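Local coordinates for protein alpha-1,4-endofucoidanase (Mariniflexile fucanivorans, PDB 6DLH) that hydrolyses alpha-1,4 linkages inside fucoidan chains as a retaining endo-acting glycoside hydrolase of family 107, with calcium ions bound in its structure, at residues 74-79 and 407-412; 418-423 and 505-510; 422-427 and 446-451; 440-445 and 473-478; 458-463 and 498-503. All blocks are in the same frame, centred on the assembly; numbering follows the deposited sequence.

Followed from the N terminus, contact 1 closes a very long loop, tying the segment before strand 80-84 to helix 399-415 at the end of the catalytic domain, and it is complete before contact 2 opens. Contact 2 then closes the loop from 418-423 to 505-510, which encloses contacts 4 and 5, and brings its ends together in the first Ig-like domain. Contact 3 starts from the same strand, 422-423, but closes early. It crosses contact 4, which in turn crosses contact 5, whereas contacts 3 and 5 are in series. Contacts 2, 3 and 5 meet at one calcium ion, and contact 3 also touches contact 1, so that the two domains join.

Contact 1. Residues 74-79 and 407-412. With CA (calcium ion), chain H.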
# COMPACT_ATOMS: atom_id res chain seq x y z
N ASP A 74 4.76 -3.73 -19.93
CA ASP A 74 4.81 -3.26 -21.30
C ASP A 74 4.69 -1.74 -21.40
O ASP A 74 4.79 -1.18 -22.49
CB ASP A 74 3.78 -4.00 -22.16
CG ASP A 74 4.08 -3.95 -23.65
OD1 ASP A 74 5.26 -3.84 -24.01
OD2 ASP A 74 3.12 -4.02 -24.44
N ILE A 75 4.49 -1.06 -20.26
CA ILE A 75 4.39 0.40 -20.25
C ILE A 75 5.77 1.02 -20.02
O ILE A 75 6.27 1.04 -18.90
CB ILE A 75 3.35 0.90 -19.23
CG1 ILE A 75 2.00 0.17 -19.40
CG2 ILE A 75 3.20 2.40 -19.36
CD1 ILE A 75 0.96 0.53 -18.36
N ARG A 76 6.36 1.56 -21.08
CA ARG A 76 7.78 1.89 -21.04
C ARG A 76 8.03 3.37 -20.75
O ARG A 76 9.15 3.71 -20.40
CB ARG A 76 8.46 1.43 -22.34
CG ARG A 76 8.30 -0.06 -22.61
CD ARG A 76 9.31 -0.85 -21.81
NE ARG A 76 8.94 -1.21 -20.46
CZ ARG A 76 9.79 -1.40 -19.45
NH1 ARG A 76 11.04 -0.99 -19.54
NH2 ARG A 76 9.37 -1.98 -18.35
N THR A 77 6.99 4.23 -20.91
CA THR A 77 7.18 5.67 -20.82
C THR A 77 6.71 6.23 -19.48
O THR A 77 6.95 7.41 -19.20
CB THR A 77 6.55 6.46 -21.98
OG1 THR A 77 5.14 6.23 -22.01
CG2 THR A 77 7.18 6.13 -23.31
N VAL A 78 6.05 5.40 -18.67
CA VAL A 78 5.62 5.83 -17.35
C VAL A 78 6.85 6.12 -16.48
O VAL A 78 7.88 5.47 -16.62
CB VAL A 78 4.68 4.79 -16.71
CG1 VAL A 78 5.32 3.41 -16.59
CG2 VAL A 78 4.15 5.27 -15.37
N ASP A 79 6.72 7.09 -15.57
CA ASP A 79 7.86 7.66 -14.87
C ASP A 79 7.78 7.37 -13.37
O ASP A 79 8.81 7.17 -12.73
CB ASP A 79 7.99 9.15 -15.19
CG ASP A 79 8.24 9.41 -16.67
OD1 ASP A 79 9.31 8.99 -17.17
OD2 ASP A 79 7.37 10.02 -17.33
N LEU A 407 -2.29 2.52 -25.01
CA LEU A 407 -2.44 3.39 -26.17
C LEU A 407 -1.60 4.65 -25.98
O LEU A 407 -0.87 5.05 -26.89
CB LEU A 407 -3.93 3.72 -26.38
CG LEU A 407 -4.81 2.54 -26.80
CD1 LEU A 407 -6.29 2.91 -26.76
CD2 LEU A 407 -4.42 2.01 -28.18
N THR A 408 -1.68 5.25 -24.79
CA THR A 408 -0.85 6.39 -24.43
C THR A 408 0.64 6.07 -24.62
O THR A 408 1.38 6.90 -25.14
CB THR A 408 -1.13 6.83 -22.98
OG1 THR A 408 -2.51 7.18 -22.89
CG2 THR A 408 -0.28 8.00 -22.54
N ASP A 409 1.06 4.88 -24.18
CA ASP A 409 2.47 4.51 -24.23
C ASP A 409 2.95 4.49 -25.68
O ASP A 409 4.00 5.04 -25.98
CB ASP A 409 2.74 3.19 -23.49
CG ASP A 409 4.20 2.96 -23.11
OD1 ASP A 409 4.79 3.81 -22.42
OD2 ASP A 409 4.74 1.90 -23.48
N THR A 410 2.14 3.90 -26.58
CA THR A 410 2.48 3.82 -27.99
C THR A 410 2.72 5.23 -28.53
O THR A 410 3.72 5.49 -29.20
CB THR A 410 1.40 3.08 -28.79
OG1 THR A 410 1.34 1.75 -28.29
CG2 THR A 410 1.68 3.03 -30.28
N TYR A 411 1.80 6.15 -28.21
CA TYR A 411 1.93 7.53 -28.63
C TYR A 411 3.22 8.15 -28.10
O TYR A 411 3.98 8.74 -28.87
CB TYR A 411 0.70 8.35 -28.25
CG TYR A 411 0.77 9.77 -28.74
CD1 TYR A 411 1.45 10.74 -28.01
CD2 TYR A 411 0.20 10.14 -29.95
CE1 TYR A 411 1.56 12.04 -28.47
CE2 TYR A 411 0.28 11.45 -30.41
CZ TYR A 411 0.98 12.39 -29.67
OH TYR A 411 1.06 13.69 -30.09
N LEU A 412 3.46 8.08 -26.78
CA LEU A 412 4.60 8.79 -26.20
C LEU A 412 5.92 8.21 -26.71
O LEU A 412 6.89 8.95 -26.89
CB LEU A 412 4.52 8.76 -24.66
CG LEU A 412 3.33 9.49 -24.01
CD1 LEU A 412 3.32 9.29 -22.50
CD2 LEU A 412 3.33 10.98 -24.34
CA CA H . 8.42 9.30 -19.34
O HOH W 1 6.55 10.61 -20.20
O HOH W 2 8.48 9.29 -21.94
O HOH W 3 10.30 7.91 -19.70
O HOH W 4 9.53 11.30 -19.38
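Asp409 meets Thr77 because two first torsions agree: CG of Asp409 stands anti to its backbone N (chi1 -161°), which points CG from the helix toward the loop, and OG1 of Thr77 lies between backbone N and carbonyl carbon (chi1 60°), turned to the carboxylate. The setting is the catalytic domain, probably a beta/alpha barrel as in the related GH29 fucosidases, where the loop between helix 66-71 and strand 80-84 is gripped by the carboxylate of Asp409 on helix 399-415. The two oxygens share the loop between them. Asp409 OD2 accepts the backbone N of Arg76 at 2.9 Å in an almost straight bond (173°), met on the syn side but well out of the carboxylate plane. Asp409 OD1 gives its syn lone pair to Thr77 N at 2.7 Å and also receives Thr77 OG1, modelled at a doubtfully short 2.5 Å. An alanine in place of Asp409 would probably leave both backbone N-H groups and the hydroxyl without their acceptor and set the loop free to shift. Leu412 packs beside them, its CD1 3.6 Å from Thr77 OG1. The guanidinium of Arg76 leads away and bonds Val447 O through NH1. With its N-H and hydroxyl held by the helix, Thr77 turns its carbonyl to a calcium ion: Thr77 O binds it at 2.4 Å, joined by both carboxylate oxygens of Asp79 and four waters.

Contact 2. Residues 418-423 and 505-510. With CA (calcium ion), chain I.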
# COMPACT_ATOMS: atom_id res chain seq x y z
N PRO A 418 11.24 12.59 -30.38
CA PRO A 418 11.59 11.93 -31.64
C PRO A 418 13.09 11.96 -31.94
O PRO A 418 13.85 12.67 -31.27
CB PRO A 418 10.77 12.72 -32.69
CG PRO A 418 9.69 13.42 -31.88
CD PRO A 418 10.39 13.78 -30.58
N GLY A 419 13.52 11.15 -32.92
CA GLY A 419 14.88 11.20 -33.44
C GLY A 419 15.81 10.17 -32.80
O GLY A 419 15.84 9.01 -33.22
N LYS A 420 16.60 10.62 -31.82
CA LYS A 420 17.56 9.78 -31.13
C LYS A 420 16.82 8.78 -30.25
O LYS A 420 15.65 8.96 -29.96
CB LYS A 420 18.51 10.66 -30.30
CG LYS A 420 19.55 11.42 -31.12
CD LYS A 420 20.36 12.41 -30.31
CE LYS A 420 21.37 13.19 -31.12
NZ LYS A 420 20.81 13.66 -32.41
N PRO A 421 17.48 7.67 -29.82
CA PRO A 421 16.84 6.67 -28.97
C PRO A 421 16.28 7.20 -27.65
O PRO A 421 16.83 8.12 -27.05
CB PRO A 421 17.98 5.68 -28.65
CG PRO A 421 18.93 5.83 -29.82
CD PRO A 421 18.86 7.30 -30.20
N ASN A 422 15.18 6.58 -27.20
CA ASN A 422 14.64 6.84 -25.88
C ASN A 422 14.93 5.64 -24.97
O ASN A 422 14.76 4.50 -25.39
CB ASN A 422 13.14 7.12 -25.91
CG ASN A 422 12.74 8.29 -26.79
OD1 ASN A 422 11.57 8.42 -27.14
ND2 ASN A 422 13.68 9.15 -27.14
N TRP A 423 15.36 5.93 -23.74
CA TRP A 423 15.45 4.94 -22.68
C TRP A 423 14.13 4.88 -21.91
O TRP A 423 13.40 5.86 -21.84
CB TRP A 423 16.63 5.26 -21.75
CG TRP A 423 17.98 4.96 -22.34
CD1 TRP A 423 18.71 5.76 -23.17
CD2 TRP A 423 18.76 3.77 -22.13
NE1 TRP A 423 19.90 5.15 -23.49
CE2 TRP A 423 19.95 3.93 -22.88
CE3 TRP A 423 18.57 2.59 -21.41
CZ2 TRP A 423 20.95 2.95 -22.90
CZ3 TRP A 423 19.55 1.62 -21.43
CH2 TRP A 423 20.72 1.80 -22.17
N GLY A 505 21.45 9.20 -34.19
CA GLY A 505 22.43 9.57 -33.18
C GLY A 505 22.35 8.70 -31.93
O GLY A 505 21.79 7.60 -31.97
N VAL A 506 22.92 9.20 -30.83
CA VAL A 506 23.07 8.45 -29.59
C VAL A 506 22.32 9.16 -28.47
O VAL A 506 22.23 10.39 -28.46
CB VAL A 506 24.56 8.27 -29.23
CG1 VAL A 506 25.10 9.42 -28.39
CG2 VAL A 506 24.81 6.95 -28.52
N THR A 507 21.83 8.37 -27.51
CA THR A 507 21.28 8.87 -26.25
C THR A 507 21.91 8.08 -25.11
O THR A 507 21.96 6.85 -25.17
CB THR A 507 19.75 8.74 -26.20
OG1 THR A 507 19.18 9.41 -27.32
CG2 THR A 507 19.15 9.29 -24.92
N ASN A 508 22.34 8.80 -24.07
CA ASN A 508 23.06 8.24 -22.94
C ASN A 508 22.11 7.99 -21.78
O ASN A 508 21.15 8.73 -21.58
CB ASN A 508 24.16 9.18 -22.44
CG ASN A 508 25.34 9.35 -23.38
OD1 ASN A 508 25.23 9.09 -24.58
ND2 ASN A 508 26.46 9.79 -22.85
N ARG A 509 22.42 6.96 -20.99
CA ARG A 509 21.74 6.66 -19.75
C ARG A 509 22.80 6.20 -18.75
O ARG A 509 23.58 5.30 -19.04
CB ARG A 509 20.65 5.61 -20.01
CG ARG A 509 20.06 4.95 -18.77
CD ARG A 509 19.00 5.74 -18.04
NE ARG A 509 17.81 6.15 -18.78
CZ ARG A 509 16.59 5.64 -18.60
NH1 ARG A 509 16.44 4.39 -18.19
NH2 ARG A 509 15.52 6.39 -18.80
N GLU A 510 22.85 6.87 -17.59
CA GLU A 510 23.79 6.52 -16.54
C GLU A 510 23.29 5.28 -15.81
O GLU A 510 22.15 5.25 -15.34
CB GLU A 510 23.98 7.70 -15.57
CG GLU A 510 24.93 7.39 -14.43
CD GLU A 510 24.96 8.44 -13.34
OE1 GLU A 510 24.43 8.18 -12.24
OE2 GLU A 510 25.52 9.53 -13.59
CA CA I . 15.12 7.86 -34.89
O HOH W 5 16.34 6.30 -36.45
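Trp423 and Arg509 make the dense part of this contact. CB of Arg509 sits squarely over the indole, 3.3 Å from the centroid of the Trp423 five-membered ring and only 9° off its normal, a CH-pi contact. The Arg509 chain then bends at chi2 and chi3, and its guanidinium bonds Ser424 O and Thr428 OG1. At the indole edge, Trp423 NE1 donates to Thr507 O at 3.2 Å; Thr507 O lies in the ring plane, while the N-H comes in from above the carbonyl plane. The threonine side chain adds a second tie. Thr507 OG1, anti to its own carbonyl carbon (chi1 -56°), gives its proton to a lone pair of Pro421 O at 2.7 Å, and its CG2 reaches Trp423 CD1. Thus backbone carbonyls of both segments are gripped by side chains of the other.

The solvent side is held less firmly. Exposed Lys420 touches the strand with its aliphatic part, CD lying 3.3 Å from Val506 O, and its NZ finds Asp504 only in a long, weak ion pair. The backbone of Gly505 lies close under this chain, where a CB would clash with Lys420 CE. Beyond it Gly419 O binds calcium at 2.1 Å, in company with Asp451, Glu453 and Asp502: a calcium site at the end of an Ig-like beta domain, where the entering chain runs beside the domain's last strand.

Contact 3. Residues 422-427 and 446-451. With CA (calcium ion), chain I.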
# COMPACT_ATOMS: atom_id res chain seq x y z
N ASN A 422 15.18 6.58 -27.20
CA ASN A 422 14.64 6.84 -25.88
C ASN A 422 14.93 5.64 -24.97
O ASN A 422 14.76 4.50 -25.39
CB ASN A 422 13.14 7.12 -25.91
CG ASN A 422 12.74 8.29 -26.79
OD1 ASN A 422 11.57 8.42 -27.14
ND2 ASN A 422 13.68 9.15 -27.14
N TRP A 423 15.36 5.93 -23.74
CA TRP A 423 15.45 4.94 -22.68
C TRP A 423 14.13 4.88 -21.91
O TRP A 423 13.40 5.86 -21.84
CB TRP A 423 16.63 5.26 -21.75
CG TRP A 423 17.98 4.96 -22.34
CD1 TRP A 423 18.71 5.76 -23.17
CD2 TRP A 423 18.76 3.77 -22.13
NE1 TRP A 423 19.90 5.15 -23.49
CE2 TRP A 423 19.95 3.93 -22.88
CE3 TRP A 423 18.57 2.59 -21.41
CZ2 TRP A 423 20.95 2.95 -22.90
CZ3 TRP A 423 19.55 1.62 -21.43
CH2 TRP A 423 20.72 1.80 -22.17
N SER A 424 13.86 3.72 -21.30
CA SER A 424 12.58 3.49 -20.64
C SER A 424 12.51 4.21 -19.30
O SER A 424 13.53 4.41 -18.64
CB SER A 424 12.32 2.01 -20.50
OG SER A 424 13.27 1.40 -19.64
N ARG A 425 11.29 4.62 -18.93
CA ARG A 425 10.95 5.08 -17.59
C ARG A 425 11.94 6.13 -17.09
O ARG A 425 12.26 7.06 -17.83
CB ARG A 425 10.75 3.89 -16.64
CG ARG A 425 9.81 2.84 -17.21
CD ARG A 425 9.44 1.79 -16.18
NE ARG A 425 8.30 1.01 -16.64
CZ ARG A 425 7.78 -0.02 -15.98
NH1 ARG A 425 6.70 -0.63 -16.46
NH2 ARG A 425 8.33 -0.46 -14.87
N GLN A 426 12.39 5.98 -15.84
CA GLN A 426 13.29 6.94 -15.20
C GLN A 426 14.69 6.36 -14.98
O GLN A 426 15.67 7.11 -15.02
CB GLN A 426 12.70 7.46 -13.88
CG GLN A 426 11.57 8.46 -14.07
CD GLN A 426 12.05 9.77 -14.64
OE1 GLN A 426 12.85 10.47 -14.02
NE2 GLN A 426 11.56 10.12 -15.81
N TYR A 427 14.81 5.04 -14.76
CA TYR A 427 16.12 4.45 -14.52
C TYR A 427 16.29 3.13 -15.26
O TYR A 427 15.31 2.47 -15.58
CB TYR A 427 16.30 4.10 -13.04
CG TYR A 427 15.97 5.18 -12.03
CD1 TYR A 427 16.71 6.35 -11.96
CD2 TYR A 427 14.97 4.98 -11.09
CE1 TYR A 427 16.43 7.32 -11.00
CE2 TYR A 427 14.68 5.93 -10.13
CZ TYR A 427 15.42 7.10 -10.08
OH TYR A 427 15.12 8.03 -9.12
N GLY A 446 12.84 -2.20 -27.47
CA GLY A 446 11.40 -2.19 -27.30
C GLY A 446 11.01 -2.20 -25.83
O GLY A 446 9.86 -1.90 -25.49
N VAL A 447 11.98 -2.53 -24.97
CA VAL A 447 11.79 -2.59 -23.53
C VAL A 447 12.60 -1.47 -22.87
O VAL A 447 12.03 -0.55 -22.29
CB VAL A 447 12.11 -3.99 -22.96
CG1 VAL A 447 11.94 -4.05 -21.44
CG2 VAL A 447 11.26 -5.07 -23.61
N ASP A 448 13.93 -1.56 -22.97
CA ASP A 448 14.83 -0.66 -22.25
C ASP A 448 15.14 0.57 -23.10
O ASP A 448 15.52 1.60 -22.56
CB ASP A 448 16.13 -1.38 -21.88
CG ASP A 448 15.92 -2.54 -20.93
OD1 ASP A 448 15.64 -2.28 -19.75
OD2 ASP A 448 16.04 -3.70 -21.37
N PHE A 449 15.02 0.44 -24.42
CA PHE A 449 15.32 1.53 -25.32
C PHE A 449 14.74 1.22 -26.69
O PHE A 449 14.49 0.06 -27.01
CB PHE A 449 16.83 1.80 -25.42
CG PHE A 449 17.71 0.58 -25.49
CD1 PHE A 449 17.64 -0.30 -26.56
CD2 PHE A 449 18.64 0.32 -24.50
CE1 PHE A 449 18.46 -1.42 -26.62
CE2 PHE A 449 19.47 -0.79 -24.56
CZ PHE A 449 19.38 -1.66 -25.62
N TRP A 450 14.51 2.27 -27.49
CA TRP A 450 13.88 2.13 -28.78
C TRP A 450 14.19 3.35 -29.64
O TRP A 450 14.55 4.40 -29.13
CB TRP A 450 12.37 1.88 -28.65
CG TRP A 450 11.66 3.01 -27.96
CD1 TRP A 450 11.15 4.13 -28.55
CD2 TRP A 450 11.41 3.13 -26.55
NE1 TRP A 450 10.59 4.94 -27.60
CE2 TRP A 450 10.74 4.36 -26.36
CE3 TRP A 450 11.69 2.33 -25.44
CZ2 TRP A 450 10.34 4.80 -25.10
CZ3 TRP A 450 11.30 2.77 -24.19
CH2 TRP A 450 10.63 3.99 -24.03
N ASP A 451 14.06 3.15 -30.96
CA ASP A 451 14.11 4.22 -31.94
C ASP A 451 12.69 4.74 -32.14
O ASP A 451 11.83 4.00 -32.62
CB ASP A 451 14.78 3.74 -33.23
CG ASP A 451 14.39 4.48 -34.49
OD1 ASP A 451 13.84 5.59 -34.38
OD2 ASP A 451 14.62 3.93 -35.59
CA CA I . 15.12 7.86 -34.89
O HOH W 6 15.91 0.18 -18.90
O HOH W 5 16.34 6.30 -36.45
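The short two-stranded ladder of the first Ig-like domain, in which Asn422 faces Trp450 and Trp423 faces Phe449, shows how alternating residues serve opposite faces of a sheet. Asn422 and Trp450 form the antiparallel hydrogen-bonded pair, with Asn422 N to Trp450 O at 3.0 Å and a return bond from Trp450 N to Asn422 O. Past it, Ser424 N reaches Asp448 O. On the Trp423 side the contact is aromatic and T-shaped: Phe449 turns its CD2 edge onto the six-membered ring of Trp423, centroids 4.9 Å apart and planes at 83°.

On the other face, CG of Trp450 lies between its backbone N and carbonyl carbon (chi1 61°). Its indole lies over Asn422 and Ser424, with Asn422 O 3.7 Å above the ring, toward its rim. Ser424 CA approaches Trp450 CZ3 at 3.8 Å. The same indole touches Arg76 and Thr77 of the catalytic domain, so this side of the ladder belongs to the domain junction. Asn422 ND2 bonds Ser417 O. Beyond the ladder Asp451 OD1 binds calcium at 2.7 Å. Asp448 OD2 accepts from Val444 N, and a water bridges Ser424 OG to Asp448 OD1, donating to the carboxylate at 2.6 Å.

Contact 4. Residues 440-445 and 473-478; sequences SHNLVE and SQTATG
Glu445 leans over Gly478, and its side chain can be followed outward atom by atom. CB lies 3.4 Å from Gly478 O. CG stands anti to the backbone N (chi1 -171°), and from there the chain runs extended. At the tip the two oxygens part company: OE1 comes to 3.7 Å from Gly478 CA, while OE2 accepts a hydrogen bond from Ile457 N. Beneath the side chain the backbones are joined directly, Glu445 N giving its proton to Gly478 O at 2.8 Å in a nearly straight bond (177°). Gly478 and Thr477 are the corner residues of the hairpin between strands 471-476 and 479-484, with backbone angles of a type II turn. Strand 439-444 pairs with the far side of 479-484 in this antiparallel Ig-like sheet, so the contact runs from one outer strand to the turn beside the other. The turn is tied internally, Gly478 N to Gln474 OE1 at 3.1 Å. Between the outer strands, Asn442 OD1 and Thr475 OG1 both bond Thr481 OG1.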
# COMPACT_ATOMS: atom_id res chain seq x y z
N SER A 440 25.26 -11.63 -15.65
CA SER A 440 24.55 -11.63 -16.92
C SER A 440 23.23 -10.86 -16.84
O SER A 440 22.33 -11.23 -16.08
CB SER A 440 24.31 -13.04 -17.39
OG SER A 440 24.17 -13.06 -18.80
N HIS A 441 23.10 -9.80 -17.66
CA HIS A 441 21.87 -9.03 -17.76
C HIS A 441 21.62 -8.59 -19.20
O HIS A 441 22.51 -8.04 -19.85
CB HIS A 441 21.88 -7.83 -16.80
CG HIS A 441 20.59 -7.06 -16.82
ND1 HIS A 441 19.48 -7.46 -16.10
CD2 HIS A 441 20.24 -5.93 -17.47
CE1 HIS A 441 18.49 -6.61 -16.31
NE2 HIS A 441 18.93 -5.66 -17.15
N ASN A 442 20.39 -8.81 -19.66
CA ASN A 442 19.97 -8.45 -21.01
C ASN A 442 19.32 -7.06 -21.00
O ASN A 442 18.60 -6.71 -20.08
CB ASN A 442 19.00 -9.50 -21.56
CG ASN A 442 19.66 -10.84 -21.83
OD1 ASN A 442 20.89 -10.93 -21.84
ND2 ASN A 442 18.87 -11.87 -22.05
N LEU A 443 19.59 -6.29 -22.05
CA LEU A 443 18.89 -5.04 -22.34
C LEU A 443 18.22 -5.20 -23.70
O LEU A 443 18.85 -5.64 -24.66
CB LEU A 443 19.88 -3.87 -22.35
CG LEU A 443 20.51 -3.49 -21.01
CD1 LEU A 443 21.35 -2.23 -21.16
CD2 LEU A 443 19.46 -3.27 -19.92
N VAL A 444 16.91 -4.90 -23.75
CA VAL A 444 16.11 -5.39 -24.86
C VAL A 444 15.45 -4.22 -25.59
O VAL A 444 14.80 -3.39 -24.97
CB VAL A 444 15.09 -6.45 -24.40
CG1 VAL A 444 14.21 -6.96 -25.53
CG2 VAL A 444 15.78 -7.61 -23.70
N GLU A 445 15.67 -4.18 -26.91
CA GLU A 445 15.04 -3.20 -27.79
C GLU A 445 13.52 -3.34 -27.67
O GLU A 445 12.97 -4.45 -27.74
CB GLU A 445 15.53 -3.40 -29.22
CG GLU A 445 15.11 -2.29 -30.16
CD GLU A 445 15.42 -2.50 -31.64
OE1 GLU A 445 15.92 -3.59 -32.00
OE2 GLU A 445 15.17 -1.57 -32.43
N SER A 473 27.81 -7.55 -25.51
CA SER A 473 27.66 -8.23 -26.79
C SER A 473 26.20 -8.29 -27.19
O SER A 473 25.31 -8.14 -26.36
CB SER A 473 28.30 -9.61 -26.78
OG SER A 473 27.81 -10.39 -25.71
N GLN A 474 25.97 -8.52 -28.49
CA GLN A 474 24.62 -8.68 -29.01
C GLN A 474 24.32 -10.17 -29.17
O GLN A 474 24.88 -10.84 -30.04
CB GLN A 474 24.49 -7.87 -30.31
CG GLN A 474 23.29 -8.29 -31.14
CD GLN A 474 22.56 -7.09 -31.70
OE1 GLN A 474 21.36 -6.94 -31.50
NE2 GLN A 474 23.29 -6.25 -32.42
N THR A 475 23.41 -10.68 -28.32
CA THR A 475 23.23 -12.11 -28.15
C THR A 475 22.06 -12.63 -28.99
O THR A 475 21.96 -13.84 -29.24
CB THR A 475 23.19 -12.49 -26.67
OG1 THR A 475 22.21 -11.67 -26.04
CG2 THR A 475 24.54 -12.32 -26.00
N ALA A 476 21.18 -11.71 -29.39
CA ALA A 476 20.17 -11.94 -30.42
C ALA A 476 19.87 -10.59 -31.06
O ALA A 476 20.28 -9.56 -30.52
CB ALA A 476 18.94 -12.58 -29.82
N THR A 477 19.18 -10.59 -32.20
CA THR A 477 18.72 -9.34 -32.78
C THR A 477 17.85 -8.62 -31.74
O THR A 477 16.84 -9.16 -31.29
CB THR A 477 18.03 -9.58 -34.12
OG1 THR A 477 17.35 -8.38 -34.49
CG2 THR A 477 17.04 -10.73 -34.08
N GLY A 478 18.31 -7.43 -31.32
CA GLY A 478 17.55 -6.56 -30.43
C GLY A 478 17.86 -6.78 -28.95
O GLY A 478 17.35 -6.04 -28.10

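Contact 5. Residues 458-463 and 498-503. With CA (calcium ion), chain I.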
# COMPACT_ATOMS: atom_id res chain seq x y z
N THR A 458 20.75 0.60 -33.72
CA THR A 458 21.80 0.11 -34.60
C THR A 458 23.05 -0.26 -33.80
O THR A 458 23.98 -0.84 -34.34
CB THR A 458 22.14 1.10 -35.72
OG1 THR A 458 22.43 2.38 -35.14
CG2 THR A 458 21.07 1.20 -36.78
N GLY A 459 23.05 0.10 -32.51
CA GLY A 459 24.18 -0.22 -31.65
C GLY A 459 23.91 0.13 -30.19
O GLY A 459 23.10 1.01 -29.91
N LEU A 460 24.57 -0.60 -29.29
CA LEU A 460 24.68 -0.22 -27.89
C LEU A 460 26.13 -0.39 -27.47
O LEU A 460 26.73 -1.44 -27.70
CB LEU A 460 23.77 -1.08 -27.01
CG LEU A 460 23.96 -0.88 -25.50
CD1 LEU A 460 23.29 0.39 -25.01
CD2 LEU A 460 23.46 -2.08 -24.71
N THR A 461 26.68 0.65 -26.84
CA THR A 461 28.04 0.62 -26.31
C THR A 461 28.10 1.52 -25.08
O THR A 461 27.10 2.13 -24.70
CB THR A 461 29.07 0.92 -27.40
OG1 THR A 461 30.37 0.77 -26.83
CG2 THR A 461 28.90 2.28 -28.05
N ALA A 462 29.28 1.59 -24.46
CA ALA A 462 29.44 2.32 -23.21
C ALA A 462 30.60 3.31 -23.32
O ALA A 462 31.37 3.25 -24.28
CB ALA A 462 29.67 1.34 -22.08
N SER A 463 30.66 4.23 -22.35
CA SER A 463 31.79 5.12 -22.17
C SER A 463 31.89 5.52 -20.69
O SER A 463 30.88 5.68 -20.02
CB SER A 463 31.72 6.33 -23.07
OG SER A 463 30.55 7.09 -22.83
N LEU A 498 25.63 4.11 -20.58
CA LEU A 498 25.29 3.28 -21.73
C LEU A 498 24.81 4.18 -22.86
O LEU A 498 24.15 5.18 -22.61
CB LEU A 498 24.23 2.25 -21.33
CG LEU A 498 24.73 1.11 -20.44
CD1 LEU A 498 23.63 0.09 -20.21
CD2 LEU A 498 25.97 0.44 -21.03
N MET A 499 25.14 3.81 -24.10
CA MET A 499 24.83 4.66 -25.24
C MET A 499 24.08 3.88 -26.31
O MET A 499 24.64 2.98 -26.96
CB MET A 499 26.11 5.26 -25.82
CG MET A 499 26.89 6.11 -24.82
SD MET A 499 28.48 6.56 -25.52
CE MET A 499 29.22 4.95 -25.79
N ALA A 500 22.81 4.24 -26.50
CA ALA A 500 21.99 3.58 -27.49
C ALA A 500 22.01 4.40 -28.78
O ALA A 500 21.95 5.63 -28.72
CB ALA A 500 20.59 3.40 -26.97
N GLN A 501 22.10 3.71 -29.92
CA GLN A 501 22.29 4.38 -31.19
C GLN A 501 21.18 3.97 -32.15
O GLN A 501 20.75 2.82 -32.16
CB GLN A 501 23.66 4.01 -31.78
CG GLN A 501 24.00 4.77 -33.05
CD GLN A 501 25.27 4.33 -33.74
OE1 GLN A 501 25.53 3.14 -33.89
NE2 GLN A 501 26.05 5.30 -34.19
N ASP A 502 20.74 4.95 -32.96
CA ASP A 502 19.97 4.71 -34.16
C ASP A 502 20.53 5.57 -35.29
O ASP A 502 21.55 6.24 -35.12
CB ASP A 502 18.46 4.87 -33.92
CG ASP A 502 18.00 6.26 -33.49
OD1 ASP A 502 18.82 7.21 -33.52
OD2 ASP A 502 16.80 6.38 -33.13
N SER A 503 19.86 5.55 -36.44
CA SER A 503 20.35 6.24 -37.62
C SER A 503 20.55 7.73 -37.36
O SER A 503 21.24 8.40 -38.13
CB SER A 503 19.44 6.01 -38.80
OG SER A 503 18.18 6.61 -38.56
CA CA I . 15.12 7.86 -34.89
O HOH W 5 16.34 6.30 -36.45
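Antiparallel strands 459-463 and 498-502 of the Ig-like domain pair from Ala462 and Leu498 down to a classic beta bulge, where Thr458 and Gly459 both face Gln501. In the regular part Met499 N meets Thr461 O at 2.7 Å and Thr461 N returns to Met499 O. At the bulge Gln501 O takes the N-H of Thr458 at 2.7 Å, while Gly459 O accepts from Gln501 N.

The faces differ in kind. On the apolar one Leu460, Leu498 and Ala500 meet Trp423, and the two leucines also Leu443; Ala462 CB lies 4.0 Å from Leu498 CD2. On the opposite face Met499 reaches across the partner strand: its chain bends at chi3 (-60°), placing CE 3.5 Å from Thr461 CG2, while SD lies 3.4 Å from Ser463 OG. An alanine in place of Met499 would lose these contacts of SD and CE and would probably leave a gap over Thr461 and Ser463.

The strand ends at a calcium ion. Asp502 OD1 accepts from Asp504 N, and Asp502 OD2 binds the calcium at 2.9 Å. One water bound to that ion at 2.5 Å also hydrogen-bonds Ser503 OG, at 2.8 Å.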